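Local atomic coordinates of tailspike protein (Acinetobacter phage vB_ApiP_P1, PDB entry 6E1R), a protein that probably recognises and hydrolyses capsular polysaccharide of its Acinetobacter host as the trimeric, beta-helical receptor-binding spike of the phage. Residues I368-E373 / V378-A383; L454-P457 / G461-Y464. One frame throughout, in Å; residues are numbered along the deposited sequence.

Interaction 1. Residues I368-E373 / V378-A383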
ATOM      1  N   ILE A 368      -3.012  20.985  15.386  1.00 33.32           N
ATOM      2  CA  ILE A 368      -3.666  22.219  15.800  1.00 40.06           C
ATOM      3  C   ILE A 368      -5.146  22.196  15.422  1.00 40.91           C
ATOM      4  O   ILE A 368      -5.781  23.244  15.319  1.00 42.00           O
ATOM      5  CB  ILE A 368      -2.969  23.456  15.209  1.00 41.08           C
ATOM      6  CG1 ILE A 368      -2.897  23.349  13.687  1.00 34.15           C
ATOM      7  CG2 ILE A 368      -1.580  23.626  15.799  1.00 35.03           C
ATOM      8  CD1 ILE A 368      -2.401  24.602  13.014  1.00 35.46           C
ATOM      9  N   SER A 369      -5.698  21.004  15.208  1.00 32.99           N
ATOM     10  CA  SER A 369      -7.051  20.851  14.698  1.00 39.65           C
ATOM     11  C   SER A 369      -7.666  19.596  15.303  1.00 37.62           C
ATOM     12  O   SER A 369      -7.043  18.896  16.106  1.00 36.50           O
ATOM     13  CB  SER A 369      -7.050  20.768  13.169  1.00 40.36           C
ATOM     14  OG  SER A 369      -6.434  19.569  12.730  1.00 31.82           O
ATOM     15  N   ALA A 370      -8.901  19.312  14.905  1.00 34.99           N
ATOM     16  CA  ALA A 370      -9.533  18.049  15.243  1.00 35.62           C
ATOM     17  C   ALA A 370      -9.137  16.987  14.222  1.00 36.02           C
ATOM     18  O   ALA A 370      -8.530  17.275  13.189  1.00 39.08           O
ATOM     19  CB  ALA A 370     -11.052  18.204  15.306  1.00 39.00           C
ATOM     20  N   VAL A 371      -9.487  15.738  14.523  1.00 35.92           N
ATOM     21  CA  VAL A 371      -9.165  14.647  13.609  1.00 35.93           C
ATOM     22  C   VAL A 371     -10.198  14.558  12.494  1.00 39.76           C
ATOM     23  O   VAL A 371      -9.849  14.516  11.309  1.00 41.44           O
ATOM     24  CB  VAL A 371      -9.047  13.322  14.384  1.00 32.15           C
ATOM     25  CG1 VAL A 371      -8.818  12.169  13.425  1.00 30.77           C
ATOM     26  CG2 VAL A 371      -7.920  13.409  15.402  1.00 29.75           C
ATOM     27  N   VAL A 372     -11.483  14.532  12.852  1.00 39.07           N
ATOM     28  CA  VAL A 372     -12.567  14.489  11.879  1.00 37.42           C
ATOM     29  C   VAL A 372     -13.677  15.426  12.337  1.00 39.12           C
ATOM     30  O   VAL A 372     -13.734  15.845  13.495  1.00 39.23           O
ATOM     31  CB  VAL A 372     -13.131  13.062  11.678  1.00 33.84           C
ATOM     32  CG1 VAL A 372     -12.090  12.154  11.038  1.00 34.39           C
ATOM     33  CG2 VAL A 372     -13.607  12.488  13.002  1.00 34.69           C
ATOM     34  N   GLU A 373     -14.566  15.752  11.401  1.00 37.92           N
ATOM     35  CA  GLU A 373     -15.757  16.541  11.686  1.00 39.40           C
ATOM     36  C   GLU A 373     -16.919  15.978  10.886  1.00 39.13           C
ATOM     37  O   GLU A 373     -16.825  15.848   9.663  1.00 43.64           O
ATOM     38  CB  GLU A 373     -15.554  18.022  11.347  1.00 41.41           C
ATOM     39  CG  GLU A 373     -16.784  18.876  11.621  1.00 45.17           C
ATOM     40  CD  GLU A 373     -16.577  20.340  11.283  1.00 43.86           C
ATOM     41  OE1 GLU A 373     -15.439  20.832  11.431  1.00 42.87           O
ATOM     42  OE2 GLU A 373     -17.555  20.997  10.869  1.00 42.43           O
ATOM     43  N   VAL A 378     -19.981  17.623  14.466  1.00 37.23           N
ATOM     44  CA  VAL A 378     -19.436  16.955  15.641  1.00 40.47           C
ATOM     45  C   VAL A 378     -17.959  16.666  15.406  1.00 38.36           C
ATOM     46  O   VAL A 378     -17.596  15.906  14.501  1.00 37.42           O
ATOM     47  CB  VAL A 378     -20.212  15.668  15.952  1.00 44.70           C
ATOM     48  CG1 VAL A 378     -19.602  14.956  17.150  1.00 30.62           C
ATOM     49  CG2 VAL A 378     -21.684  15.979  16.194  1.00 31.42           C
ATOM     50  N   LEU A 379     -17.102  17.265  16.230  1.00 31.37           N
ATOM     51  CA  LEU A 379     -15.669  17.042  16.125  1.00 31.14           C
ATOM     52  C   LEU A 379     -15.294  15.702  16.738  1.00 36.57           C
ATOM     53  O   LEU A 379     -15.796  15.327  17.803  1.00 40.47           O
ATOM     54  CB  LEU A 379     -14.895  18.164  16.817  1.00 40.70           C
ATOM     55  CG  LEU A 379     -15.052  19.581  16.266  1.00 37.40           C
ATOM     56  CD1 LEU A 379     -14.293  20.572  17.134  1.00 32.94           C
ATOM     57  CD2 LEU A 379     -14.567  19.648  14.823  1.00 35.39           C
ATOM     58  N   ASN A 380     -14.407  14.979  16.053  1.00 37.62           N
ATOM     59  CA  ASN A 380     -13.872  13.710  16.543  1.00 32.06           C
ATOM     60  C   ASN A 380     -14.988  12.702  16.802  1.00 29.41           C
ATOM     61  O   ASN A 380     -14.975  11.971  17.795  1.00 29.23           O
ATOM     62  CB  ASN A 380     -13.020  13.921  17.796  1.00 30.26           C
ATOM     63  CG  ASN A 380     -11.883  14.898  17.568  1.00 31.89           C
ATOM     64  OD1 ASN A 380     -11.230  14.875  16.524  1.00 32.74           O
ATOM     65  ND2 ASN A 380     -11.645  15.768  18.542  1.00 33.47           N
ATOM     66  N   ASP A 381     -15.966  12.665  15.899  1.00 29.54           N
ATOM     67  CA  ASP A 381     -17.063  11.708  15.987  1.00 29.16           C
ATOM     68  C   ASP A 381     -16.511  10.301  15.796  1.00 34.46           C
ATOM     69  O   ASP A 381     -16.092   9.933  14.693  1.00 39.62           O
ATOM     70  CB  ASP A 381     -18.129  12.035  14.945  1.00 45.96           C
ATOM     71  CG  ASP A 381     -19.339  11.120  15.032  1.00 44.25           C
ATOM     72  OD1 ASP A 381     -19.428  10.324  15.990  1.00 42.94           O
ATOM     73  OD2 ASP A 381     -20.211  11.205  14.140  1.00 45.89           O
ATOM     74  N   VAL A 382     -16.511   9.510  16.872  1.00 31.61           N
ATOM     75  CA  VAL A 382     -15.960   8.162  16.817  1.00 28.50           C
ATOM     76  C   VAL A 382     -16.779   7.260  15.903  1.00 29.35           C
ATOM     77  O   VAL A 382     -16.265   6.247  15.413  1.00 30.17           O
ATOM     78  CB  VAL A 382     -15.865   7.581  18.241  1.00 29.37           C
ATOM     79  CG1 VAL A 382     -15.081   6.275  18.248  1.00 30.16           C
ATOM     80  CG2 VAL A 382     -15.227   8.595  19.180  1.00 29.89           C
ATOM     81  N   ALA A 383     -18.039   7.614  15.634  1.00 28.18           N
ATOM     82  CA  ALA A 383     -18.840   6.839  14.694  1.00 28.15           C
ATOM     83  C   ALA A 383     -18.278   6.896  13.280  1.00 34.37           C
ATOM     84  O   ALA A 383     -18.627   6.047  12.452  1.00 35.69           O
ATOM     85  CB  ALA A 383     -20.287   7.334  14.700  1.00 28.40           C
TER
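Asn-380 hooks its side-chain amide onto the backbone of Val-371, the main link between residues 368-373 and 378-383. From CB the chain turns beside its own backbone N (chi1 -57°), which brings the amide back over the corner at Val-371. Asn-380 CG and ND2 then each lie 4.1 Å from Ala-370 CB. At the tip OD1 accepts from Val-371 N at 2.8 Å, with an N-H...O angle of 160° and the donor in the carbonyl plane, while ND2 turns to Ser-400 OG. A second bond, Asn-380 N to Val-372 O at 2.8 Å, is nearly straight at the hydrogen (173°), although the donor stands above the carbonyl plane. Beside it, Glu-373 and Leu-379 form a single beta bridge. Leu-379 CD2 rests 3.8 Å from Ala-370 CB and also touches the extended stem of Glu-373, whose OE2 is salt-bridged to Lys-349. Val-372 CG2 packs 3.7 Å from Asp-381 N, just past Asn-380 in the turn. Strand 372-373 is the outermost, within this chain, of one parallel sheet of the beta-helix. Through its own N and OD1, buried Asn-380 bonds the corner twice; with ND2 on Ser-400 both amide ends are satisfied, which fixes its flip and ties the type II turn 378-381 to the corner.

Interaction 2. Residues L454-P457 / G461-Y464; sequences LSHP and GASY
Tyr-464 and Leu-454 make the main apolar contact between residues 454-457 and 461-464. Leu-454 CB sits over one face of the Tyr-464 ring, 4.2 Å from its centroid and 22° off the ring normal, a CH-pi contact displaced toward the rim on the hydroxyl side; the nearest ring atom to Leu-454 CB is Tyr-464 CZ, at 3.9 Å. Ser-455 N lies over the same ring face, and Ser-455 CA approaches Tyr-464 CD2 to 3.7 Å, which shows that the ring is laid along the backbone at the end of strand 448-455. The first torsion of Tyr-464 (chi1 51°) places CG between its backbone N and carbonyl carbon, and from there the ring reaches back along the strand to Leu-454. Ile-523 and Val-551 add further apolar packing around this pair.

Side chains packed on backbone make up the second group. Tyr-464 CB stands 3.6 Å from His-456 N, close to where the two backbones come nearest. His-456 CB lies 3.8 Å from Ala-462 O, and the imidazole presents its edge to Ser-463 O, with His-456 CD2 at 3.5 Å from that oxygen.

The polar groups look outside the pair of segments. Tyr-464 OH is hydrogen-bonded to Asn-527 OD1, Ser-455 OG to Gln-552 NE2, and His-456 ND1 to Ser-458 N within the intervening loop. Ser-463 OG meets Thr-482 O and Ala-479 O of the third subunit, where Ala-462 also packs on Ala-478.

With its two limbs held by side chains laid on backbone and on each other, this loop is a connection between the two antiparallel sheets of the C-terminal domain, from strand 448-455 to strand 465-474, at a subunit interface of the trimeric tailspike.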
ATOM      1  N   LEU A 454     -38.837  -9.706  26.692  1.00 33.30           N
ATOM      2  CA  LEU A 454     -37.928 -10.822  26.901  1.00 34.62           C
ATOM      3  C   LEU A 454     -38.099 -11.840  25.783  1.00 33.95           C
ATOM      4  O   LEU A 454     -39.219 -12.097  25.329  1.00 34.07           O
ATOM      5  CB  LEU A 454     -38.174 -11.484  28.259  1.00 35.63           C
ATOM      6  CG  LEU A 454     -38.095 -10.548  29.466  1.00 35.44           C
ATOM      7  CD1 LEU A 454     -38.347 -11.309  30.760  1.00 37.82           C
ATOM      8  CD2 LEU A 454     -36.747  -9.838  29.509  1.00 27.57           C
ATOM      9  N   SER A 455     -36.984 -12.419  25.344  1.00 38.88           N
ATOM     10  CA  SER A 455     -37.008 -13.414  24.281  1.00 41.22           C
ATOM     11  C   SER A 455     -35.683 -14.156  24.267  1.00 41.19           C
ATOM     12  O   SER A 455     -34.691 -13.708  24.849  1.00 39.71           O
ATOM     13  CB  SER A 455     -37.273 -12.772  22.913  1.00 42.00           C
ATOM     14  OG  SER A 455     -36.273 -11.819  22.597  1.00 41.17           O
ATOM     15  N   HIS A 456     -35.683 -15.302  23.601  1.00 42.18           N
ATOM     16  CA  HIS A 456     -34.441 -16.033  23.389  1.00 39.26           C
ATOM     17  C   HIS A 456     -33.581 -15.265  22.393  1.00 38.23           C
ATOM     18  O   HIS A 456     -34.083 -14.846  21.343  1.00 38.05           O
ATOM     19  CB  HIS A 456     -34.733 -17.442  22.875  1.00 39.44           C
ATOM     20  CG  HIS A 456     -33.563 -18.373  22.954  1.00 42.44           C
ATOM     21  ND1 HIS A 456     -32.493 -18.298  22.087  1.00 45.62           N
ATOM     22  CD2 HIS A 456     -33.300 -19.406  23.787  1.00 45.99           C
ATOM     23  CE1 HIS A 456     -31.618 -19.241  22.388  1.00 45.91           C
ATOM     24  NE2 HIS A 456     -32.084 -19.929  23.416  1.00 42.12           N
ATOM     25  N   PRO A 457     -32.291 -15.058  22.675  1.00 39.74           N
ATOM     26  CA  PRO A 457     -31.479 -14.205  21.795  1.00 41.13           C
ATOM     27  C   PRO A 457     -30.951 -14.901  20.552  1.00 43.08           C
ATOM     28  O   PRO A 457     -30.520 -14.210  19.620  1.00 43.07           O
ATOM     29  CB  PRO A 457     -30.327 -13.752  22.706  1.00 38.93           C
ATOM     30  CG  PRO A 457     -30.304 -14.729  23.862  1.00 36.19           C
ATOM     31  CD  PRO A 457     -31.504 -15.635  23.776  1.00 37.32           C
ATOM     32  N   GLY A 461     -38.551 -17.192  18.995  1.00 54.34           N
ATOM     33  CA  GLY A 461     -39.741 -17.766  19.590  1.00 58.16           C
ATOM     34  C   GLY A 461     -39.508 -18.941  20.511  1.00 54.79           C
ATOM     35  O   GLY A 461     -40.479 -19.558  20.959  1.00 56.08           O
ATOM     36  N   ALA A 462     -38.257 -19.269  20.814  1.00 53.42           N
ATOM     37  CA  ALA A 462     -37.967 -20.404  21.672  1.00 50.99           C
ATOM     38  C   ALA A 462     -38.125 -20.022  23.141  1.00 49.32           C
ATOM     39  O   ALA A 462     -38.242 -18.848  23.502  1.00 51.97           O
ATOM     40  CB  ALA A 462     -36.558 -20.931  21.407  1.00 51.60           C
ATOM     41  N   SER A 463     -38.130 -21.041  23.996  1.00 41.27           N
ATOM     42  CA  SER A 463     -38.209 -20.821  25.434  1.00 37.57           C
ATOM     43  C   SER A 463     -36.933 -20.146  25.920  1.00 35.09           C
ATOM     44  O   SER A 463     -35.838 -20.700  25.779  1.00 37.12           O
ATOM     45  CB  SER A 463     -38.423 -22.148  26.158  1.00 37.19           C
ATOM     46  OG  SER A 463     -39.620 -22.780  25.734  1.00 40.69           O
ATOM     47  N   TYR A 464     -37.069 -18.952  26.487  1.00 33.05           N
ATOM     48  CA  TYR A 464     -35.916 -18.259  27.034  1.00 35.74           C
ATOM     49  C   TYR A 464     -35.702 -18.654  28.493  1.00 36.38           C
ATOM     50  O   TYR A 464     -36.548 -19.287  29.127  1.00 40.88           O
ATOM     51  CB  TYR A 464     -36.068 -16.742  26.894  1.00 41.80           C
ATOM     52  CG  TYR A 464     -37.366 -16.168  27.415  1.00 42.15           C
ATOM     53  CD1 TYR A 464     -37.514 -15.835  28.756  1.00 42.49           C
ATOM     54  CD2 TYR A 464     -38.435 -15.933  26.560  1.00 42.79           C
ATOM     55  CE1 TYR A 464     -38.697 -15.299  29.233  1.00 40.74           C
ATOM     56  CE2 TYR A 464     -39.621 -15.398  27.027  1.00 41.25           C
ATOM     57  CZ  TYR A 464     -39.746 -15.082  28.364  1.00 37.47           C
ATOM     58  OH  TYR A 464     -40.925 -14.549  28.831  1.00 32.30           O
TER

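In the fold
From the N terminus the chain first builds a small mixed sheet, then climbs the parallel beta-helix until strand 372-373, the last strand of one of its parallel sheets. Interaction 1 closes the short loop after that strand, with four residues between its segments, before strand 385-389 adds to another face. The chain then leaves the helix and enters the C-terminal antiparallel sheets, where interaction 2 closes a loop with three residues between its segments, joining strand 448-455 to strand 465-474. The two closures follow in series, neither nested nor crossed. The centres of interactions 1 and 2 are about 40 Å apart, and the nearest atoms of interactions 1 and 2 are about 24 Å apart, so the two do not touch.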